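Pentafunctional AROM polypeptide (PDB 5SWV) catalyses several steps of the shikimate pathway, with this fragment carrying the 3-dehydroquinate dehydratase and shikimate dehydrogenase activities. Local coordinates at residues Arg211-Lys215 with Ala242-Glu248; Ser369-Thr373 with Arg393-Ser397; Ile388-His392 with Phe416-Ile422. All blocks are in the same frame, centred on the assembly; numbering follows the deposited sequence.

Contact 1: residues Arg211-Lys215 with Ala242-Glu248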
# COMPACT_ATOMS: atom_id res chain seq x y z
N ARG A 211 19.62 -8.70 10.02
CA ARG A 211 18.27 -8.20 9.68
C ARG A 211 18.35 -7.13 8.60
O ARG A 211 17.58 -7.13 7.63
CB ARG A 211 17.57 -7.56 10.89
CG ARG A 211 17.19 -8.51 12.02
CD ARG A 211 16.66 -7.70 13.18
NE ARG A 211 16.20 -8.48 14.33
CZ ARG A 211 15.05 -9.13 14.42
NH1 ARG A 211 14.19 -9.16 13.40
NH2 ARG A 211 14.75 -9.78 15.54
N ILE A 212 19.31 -6.22 8.77
CA ILE A 212 19.56 -5.12 7.86
C ILE A 212 19.92 -5.64 6.46
O ILE A 212 19.42 -5.11 5.47
CB ILE A 212 20.63 -4.20 8.45
CG1 ILE A 212 20.04 -3.40 9.62
CG2 ILE A 212 21.23 -3.26 7.41
CD1 ILE A 212 21.07 -2.94 10.63
N LEU A 213 20.75 -6.68 6.40
CA LEU A 213 21.16 -7.31 5.13
C LEU A 213 20.14 -8.27 4.49
O LEU A 213 20.24 -8.57 3.29
CB LEU A 213 22.48 -8.08 5.31
CG LEU A 213 23.70 -7.25 5.76
CD1 LEU A 213 24.92 -8.15 5.92
CD2 LEU A 213 23.97 -6.11 4.80
N ASN A 214 19.20 -8.78 5.28
CA ASN A 214 18.14 -9.63 4.74
C ASN A 214 17.13 -8.81 3.93
O ASN A 214 16.31 -8.08 4.48
CB ASN A 214 17.44 -10.37 5.87
CG ASN A 214 16.32 -11.24 5.37
OD1 ASN A 214 16.56 -12.28 4.79
ND2 ASN A 214 15.09 -10.81 5.57
N LYS A 215 17.17 -8.93 2.61
CA LYS A 215 16.38 -8.05 1.74
C LYS A 215 14.95 -8.52 1.60
O LYS A 215 14.05 -7.71 1.59
CB LYS A 215 17.05 -7.89 0.38
CG LYS A 215 18.36 -7.14 0.52
CD LYS A 215 19.11 -6.90 -0.78
CE LYS A 215 19.42 -8.21 -1.49
NZ LYS A 215 20.69 -8.12 -2.25
N ALA A 242 19.64 2.46 9.01
CA ALA A 242 20.78 1.55 9.07
C ALA A 242 21.30 1.23 7.68
O ALA A 242 22.50 1.32 7.41
CB ALA A 242 20.38 0.28 9.80
N ARG A 243 20.38 0.87 6.78
CA ARG A 243 20.74 0.57 5.39
C ARG A 243 21.42 1.72 4.66
O ARG A 243 22.25 1.50 3.79
CB ARG A 243 19.51 0.10 4.62
CG ARG A 243 19.13 -1.32 4.98
CD ARG A 243 17.80 -1.76 4.38
NE ARG A 243 17.56 -3.17 4.69
CZ ARG A 243 16.42 -3.84 4.45
NH1 ARG A 243 15.38 -3.24 3.87
NH2 ARG A 243 16.34 -5.12 4.80
N VAL A 244 21.07 2.94 5.02
CA VAL A 244 21.73 4.10 4.44
C VAL A 244 23.15 4.20 4.98
O VAL A 244 24.10 4.41 4.22
CB VAL A 244 20.96 5.40 4.70
CG1 VAL A 244 21.76 6.63 4.27
CG2 VAL A 244 19.61 5.37 3.96
N LEU A 245 23.28 4.02 6.29
CA LEU A 245 24.58 4.14 6.96
C LEU A 245 25.57 3.07 6.55
O LEU A 245 26.76 3.35 6.49
CB LEU A 245 24.42 4.17 8.48
CG LEU A 245 23.85 5.48 9.03
CD1 LEU A 245 23.36 5.31 10.46
CD2 LEU A 245 24.86 6.62 8.94
N ILE A 246 25.11 1.85 6.26
CA ILE A 246 26.04 0.81 5.78
C ILE A 246 26.34 0.85 4.29
O ILE A 246 27.17 0.08 3.83
CB ILE A 246 25.63 -0.62 6.19
CG1 ILE A 246 24.39 -1.11 5.45
CG2 ILE A 246 25.43 -0.70 7.70
CD1 ILE A 246 24.22 -2.61 5.54
N GLY A 247 25.67 1.73 3.54
CA GLY A 247 25.86 1.82 2.09
C GLY A 247 24.96 0.97 1.19
O GLY A 247 25.23 0.87 -0.01
N GLU A 248 23.91 0.36 1.73
CA GLU A 248 22.95 -0.42 0.94
C GLU A 248 22.00 0.47 0.15
O GLU A 248 21.85 0.27 -1.04
CB GLU A 248 22.14 -1.38 1.81
CG GLU A 248 22.86 -2.68 2.18
CD GLU A 248 22.95 -3.69 1.03
OE1 GLU A 248 21.94 -4.40 0.77
OE2 GLU A 248 24.04 -3.79 0.42
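Two helix ends meet here, held by an arginine: residues 211-215 close helix 208-213, and residues 242-248 finish helix 236-245, which follows the eighth strand of the barrel. At a helix C-terminus the final carbonyls lack backbone partners, and here R243, extended through chi2 and chi3, supplies donors. Its NE lies 2.8 Å from I212 O and its NH2 3.2 Å from the same oxygen, both hydrogen bonds, with the carbonyl near the guanidinium plane. In the parallel eight-stranded TIM barrel, these two helices flank strand 218-220 along the chain, one entering it and one leaving. Beside the polar grip lies an apolar seam: I212 CD1 meets A242 CB at 3.4 Å, while I246 CD1 sits 3.6 Å from both I212 CG2 and L213 CD2. Helix 236-245 ends in a Schellman motif, with G247 at positive phi (90°) and E248 N bonded to R243 O at 2.9 Å. The turn brings E248 beside the aliphatic part of K215, and its carboxylate forms a salt bridge with R11.

Contact 2: residues Ser369-Thr373 with Arg393-Ser397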
# COMPACT_ATOMS: atom_id res chain seq x y z
N SER A 369 -18.45 -0.76 0.85
CA SER A 369 -17.95 -1.07 -0.50
C SER A 369 -18.84 -0.34 -1.51
O SER A 369 -20.05 -0.21 -1.30
CB SER A 369 -17.98 -2.59 -0.73
OG SER A 369 -17.89 -2.93 -2.10
N LEU A 370 -18.23 0.14 -2.60
CA LEU A 370 -18.97 0.80 -3.67
C LEU A 370 -19.38 -0.15 -4.79
O LEU A 370 -19.92 0.31 -5.80
CB LEU A 370 -18.15 1.97 -4.26
CG LEU A 370 -17.92 3.21 -3.38
CD1 LEU A 370 -16.97 4.19 -4.05
CD2 LEU A 370 -19.23 3.91 -3.05
N ARG A 371 -19.14 -1.46 -4.64
CA ARG A 371 -19.67 -2.44 -5.60
C ARG A 371 -21.16 -2.25 -5.75
O ARG A 371 -21.88 -2.19 -4.76
CB ARG A 371 -19.37 -3.90 -5.22
CG ARG A 371 -18.53 -4.61 -6.28
CD ARG A 371 -18.05 -6.00 -5.86
NE ARG A 371 -16.60 -6.13 -6.08
CZ ARG A 371 -15.78 -7.00 -5.47
NH1 ARG A 371 -14.47 -6.98 -5.77
NH2 ARG A 371 -16.23 -7.89 -4.58
N ASP A 372 -21.60 -2.11 -7.00
CA ASP A 372 -23.01 -1.98 -7.37
C ASP A 372 -23.70 -0.80 -6.70
O ASP A 372 -24.79 -0.95 -6.16
CB ASP A 372 -23.75 -3.30 -7.10
CG ASP A 372 -23.29 -4.44 -8.00
OD1 ASP A 372 -22.83 -4.19 -9.15
OD2 ASP A 372 -23.41 -5.60 -7.57
N THR A 373 -23.06 0.36 -6.71
CA THR A 373 -23.65 1.61 -6.19
C THR A 373 -23.73 2.63 -7.32
O THR A 373 -23.28 2.36 -8.42
CB THR A 373 -22.80 2.21 -5.06
OG1 THR A 373 -21.44 2.36 -5.50
CG2 THR A 373 -22.86 1.33 -3.85
N ARG A 393 -13.29 1.82 -11.23
CA ARG A 393 -12.35 0.87 -10.64
C ARG A 393 -12.71 0.47 -9.23
O ARG A 393 -12.38 -0.61 -8.81
CB ARG A 393 -10.93 1.46 -10.67
CG ARG A 393 -9.83 0.45 -10.39
CD ARG A 393 -8.55 0.82 -11.11
NE ARG A 393 -7.41 0.30 -10.37
CZ ARG A 393 -6.84 -0.88 -10.56
NH1 ARG A 393 -7.27 -1.72 -11.50
NH2 ARG A 393 -5.81 -1.23 -9.79
N LEU A 394 -13.39 1.35 -8.50
CA LEU A 394 -13.90 1.04 -7.18
C LEU A 394 -15.21 0.25 -7.22
O LEU A 394 -15.74 -0.07 -6.16
CB LEU A 394 -14.14 2.33 -6.38
CG LEU A 394 -12.96 3.25 -6.05
CD1 LEU A 394 -13.38 4.71 -5.94
CD2 LEU A 394 -12.29 2.84 -4.76
N GLY A 395 -15.76 -0.02 -8.40
CA GLY A 395 -16.93 -0.89 -8.54
C GLY A 395 -18.29 -0.21 -8.70
O GLY A 395 -19.31 -0.89 -8.69
N VAL A 396 -18.33 1.11 -8.85
CA VAL A 396 -19.59 1.82 -9.07
C VAL A 396 -20.26 1.31 -10.36
O VAL A 396 -19.65 1.35 -11.43
CB VAL A 396 -19.37 3.34 -9.15
CG1 VAL A 396 -20.62 4.07 -9.61
CG2 VAL A 396 -18.92 3.88 -7.81
N SER A 397 -21.49 0.84 -10.27
CA SER A 397 -22.20 0.25 -11.43
C SER A 397 -23.01 1.26 -12.26
O SER A 397 -23.35 0.95 -13.39
CB SER A 397 -23.11 -0.90 -11.00
OG SER A 397 -24.03 -0.43 -10.05
O HOH W 1 -15.23 -0.04 -3.25
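Two carbonyl oxygens confront each other here, L370 O and G395 O standing 3.2 Å apart although both are acceptors. Each is drawn in by donors of its own. G395 O receives D372 N at 3.1 Å and a CA-H...O contact from R371 CA at 3.5 Å, while L370 O takes T373 OG1 at 2.6 Å. The approach depends on glycine: G395, at phi 99°, forms the Schellman turn that ends helix 382-393, and a CB there would lie 3.2 Å from R371 CA. D372 too has positive phi (57°). An ordered water spans the upstream end, donating to L394 O (3.0 Å) and accepting from L370 N (3.1 Å). Among the side chains, L370 CB rests 4.1 Å from V396 CG2, and L370 also touches strand 440-445. Downstream, S397 N bonds T373 O at 3.0 Å, and T373 also shares a backbone hydrogen bond with R398. Strands 374-378 and 398-403 thus start side by side, joined through helix 382-393: this is the first beta-alpha-beta crossover, seen at the strand N-termini, of a Rossmann-type domain, which in shikimate dehydrogenases binds the dinucleotide and probably does so here.

Contact 3: residues Ile388-His392 with Phe416-Ile422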
# COMPACT_ATOMS: atom_id res chain seq x y z
N ILE A 388 -13.98 9.29 -13.47
CA ILE A 388 -14.77 8.19 -14.02
C ILE A 388 -14.01 6.87 -13.90
O ILE A 388 -14.53 5.92 -13.33
CB ILE A 388 -15.19 8.47 -15.47
CG1 ILE A 388 -16.26 9.55 -15.44
CG2 ILE A 388 -15.75 7.23 -16.16
CD1 ILE A 388 -16.56 10.13 -16.80
N TYR A 389 -12.78 6.82 -14.40
CA TYR A 389 -11.92 5.63 -14.20
C TYR A 389 -11.87 5.19 -12.72
O TYR A 389 -12.10 4.03 -12.41
CB TYR A 389 -10.50 5.86 -14.74
CG TYR A 389 -9.52 4.75 -14.46
CD1 TYR A 389 -9.70 3.48 -14.99
CD2 TYR A 389 -8.40 4.97 -13.65
CE1 TYR A 389 -8.79 2.45 -14.74
CE2 TYR A 389 -7.48 3.95 -13.38
CZ TYR A 389 -7.67 2.69 -13.92
OH TYR A 389 -6.76 1.68 -13.65
N SER A 390 -11.62 6.15 -11.82
CA SER A 390 -11.53 5.84 -10.39
C SER A 390 -12.84 5.26 -9.88
O SER A 390 -12.83 4.24 -9.21
CB SER A 390 -11.13 7.07 -9.57
OG SER A 390 -9.82 7.48 -9.89
N LEU A 391 -13.97 5.89 -10.19
CA LEU A 391 -15.25 5.37 -9.67
C LEU A 391 -15.53 3.99 -10.23
O LEU A 391 -15.94 3.11 -9.50
CB LEU A 391 -16.41 6.34 -9.95
CG LEU A 391 -16.36 7.63 -9.13
CD1 LEU A 391 -17.56 8.52 -9.38
CD2 LEU A 391 -16.27 7.33 -7.64
N HIS A 392 -15.24 3.81 -11.51
CA HIS A 392 -15.42 2.52 -12.14
C HIS A 392 -14.54 1.47 -11.49
O HIS A 392 -14.99 0.35 -11.21
CB HIS A 392 -15.14 2.59 -13.66
CG HIS A 392 -15.54 1.35 -14.40
ND1 HIS A 392 -14.70 0.27 -14.54
CD2 HIS A 392 -16.70 1.01 -15.01
CE1 HIS A 392 -15.32 -0.68 -15.22
NE2 HIS A 392 -16.54 -0.26 -15.51
N PHE A 416 -14.31 6.06 -23.23
CA PHE A 416 -14.50 4.76 -22.62
C PHE A 416 -15.37 3.88 -23.51
O PHE A 416 -16.03 4.37 -24.41
CB PHE A 416 -15.14 4.95 -21.25
CG PHE A 416 -14.31 5.81 -20.32
CD1 PHE A 416 -13.32 5.24 -19.53
CD2 PHE A 416 -14.49 7.19 -20.27
CE1 PHE A 416 -12.55 6.03 -18.68
CE2 PHE A 416 -13.71 7.97 -19.43
CZ PHE A 416 -12.75 7.39 -18.64
N PRO A 417 -15.36 2.56 -23.28
CA PRO A 417 -16.22 1.72 -24.11
C PRO A 417 -17.69 1.92 -23.78
O PRO A 417 -17.99 2.52 -22.76
CB PRO A 417 -15.77 0.29 -23.78
CG PRO A 417 -14.52 0.42 -22.97
CD PRO A 417 -14.61 1.75 -22.30
N PRO A 418 -18.60 1.43 -24.64
CA PRO A 418 -20.05 1.61 -24.45
C PRO A 418 -20.65 1.07 -23.14
O PRO A 418 -21.60 1.65 -22.63
CB PRO A 418 -20.66 0.87 -25.64
CG PRO A 418 -19.61 0.99 -26.70
CD PRO A 418 -18.30 0.86 -25.97
N ASP A 419 -20.09 -0.00 -22.61
CA ASP A 419 -20.62 -0.62 -21.39
C ASP A 419 -19.82 -0.24 -20.16
O ASP A 419 -19.73 -1.03 -19.24
CB ASP A 419 -20.64 -2.15 -21.55
CG ASP A 419 -19.24 -2.77 -21.50
OD1 ASP A 419 -18.25 -2.12 -21.97
OD2 ASP A 419 -19.14 -3.91 -20.98
N TYR A 420 -19.26 0.98 -20.12
CA TYR A 420 -18.50 1.44 -18.95
C TYR A 420 -19.37 2.10 -17.85
O TYR A 420 -18.85 2.81 -16.98
CB TYR A 420 -17.38 2.41 -19.39
CG TYR A 420 -16.14 2.38 -18.52
CD1 TYR A 420 -15.37 1.22 -18.42
CD2 TYR A 420 -15.72 3.51 -17.81
CE1 TYR A 420 -14.23 1.19 -17.63
CE2 TYR A 420 -14.58 3.48 -17.02
CZ TYR A 420 -13.83 2.32 -16.93
OH TYR A 420 -12.69 2.28 -16.16
N ASN A 421 -20.69 1.87 -17.91
CA ASN A 421 -21.64 2.30 -16.91
C ASN A 421 -21.83 3.79 -16.81
O ASN A 421 -22.37 4.27 -15.82
CB ASN A 421 -21.26 1.76 -15.53
CG ASN A 421 -21.04 0.27 -15.52
OD1 ASN A 421 -21.71 -0.47 -16.23
ND2 ASN A 421 -20.07 -0.18 -14.71
N ILE A 422 -21.44 4.53 -17.84
CA ILE A 422 -21.60 5.98 -17.82
C ILE A 422 -23.03 6.30 -18.26
O ILE A 422 -23.46 5.80 -19.28
CB ILE A 422 -20.60 6.70 -18.74
CG1 ILE A 422 -19.17 6.35 -18.31
CG2 ILE A 422 -20.79 8.22 -18.67
CD1 ILE A 422 -18.10 6.82 -19.26
O HOH W 2 -18.29 -2.02 -16.94
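The fit of segment 416-422 against helix 382-393 is best read from its side-chain conformations. H392 adopts chi1 t with chi2 near -87°, which carries its imidazole out from the helix and flat onto Y420. The rings form a face-to-face stack, with centroids 3.5 Å apart and planes at 14°; the closest atoms, H392 CG and Y420 CZ, are 3.2 Å apart. Y420 holds an off-rotamer chi1 of -149°: its CA-to-CB bond points sideways, yet the phenol swings in to meet the helix. There Y420 OH comes 3.4 Å from Y389 CD1, at the edge of that ring. Y389, with chi1 t like H392, directs its own hydroxyl to a weak hydrogen bond with E326, and its ring meets W354 edge-to-face. One turn before H392, I388 in the m,t rotamer places CG2 in a pocket of three side chains: over the F416 face, 4.0 Å from the ring centroid in a CH-pi contact, 4.0 Å from Y420 CE2 at the ring edge, and 3.9 Å from I422 CD1. A water joins H392 NE2 to D419 O, 2.9 Å from each, tying the imidazole to the type I turn P417-Y420. N421, at positive phi, then leads into strand 422-426. The crossover helix between strands 374-378 and 398-403 packs on the loop entering edge strand 422-426, as in successive right-handed beta-alpha-beta units of Rossmann-type sheets.

How the contacts relate
The three contacts follow the modular build of the chain. Contact 1, in the TIM-barrel dehydratase, closes before contacts 2 and 3 open; its centre lies 42 Å from that of contact 2 and 45 Å from that of contact 3, across the chain's centre. Contacts 2 and 3 share one parallel six-stranded sheet, their centres 11 Å apart. Their segments alternate along the sequence, since helix 382-393 supplies 388-392 to one and runs into 393-397 of the other. V396 N and L391 O, 3.2 Å apart, probably make that helix's terminal 6-to-1 Schellman bond, while S397 O packs 3.1 Å from N421 CB. The two enzyme domains are thus separate modules, with contacts 2 and 3 inside one of them.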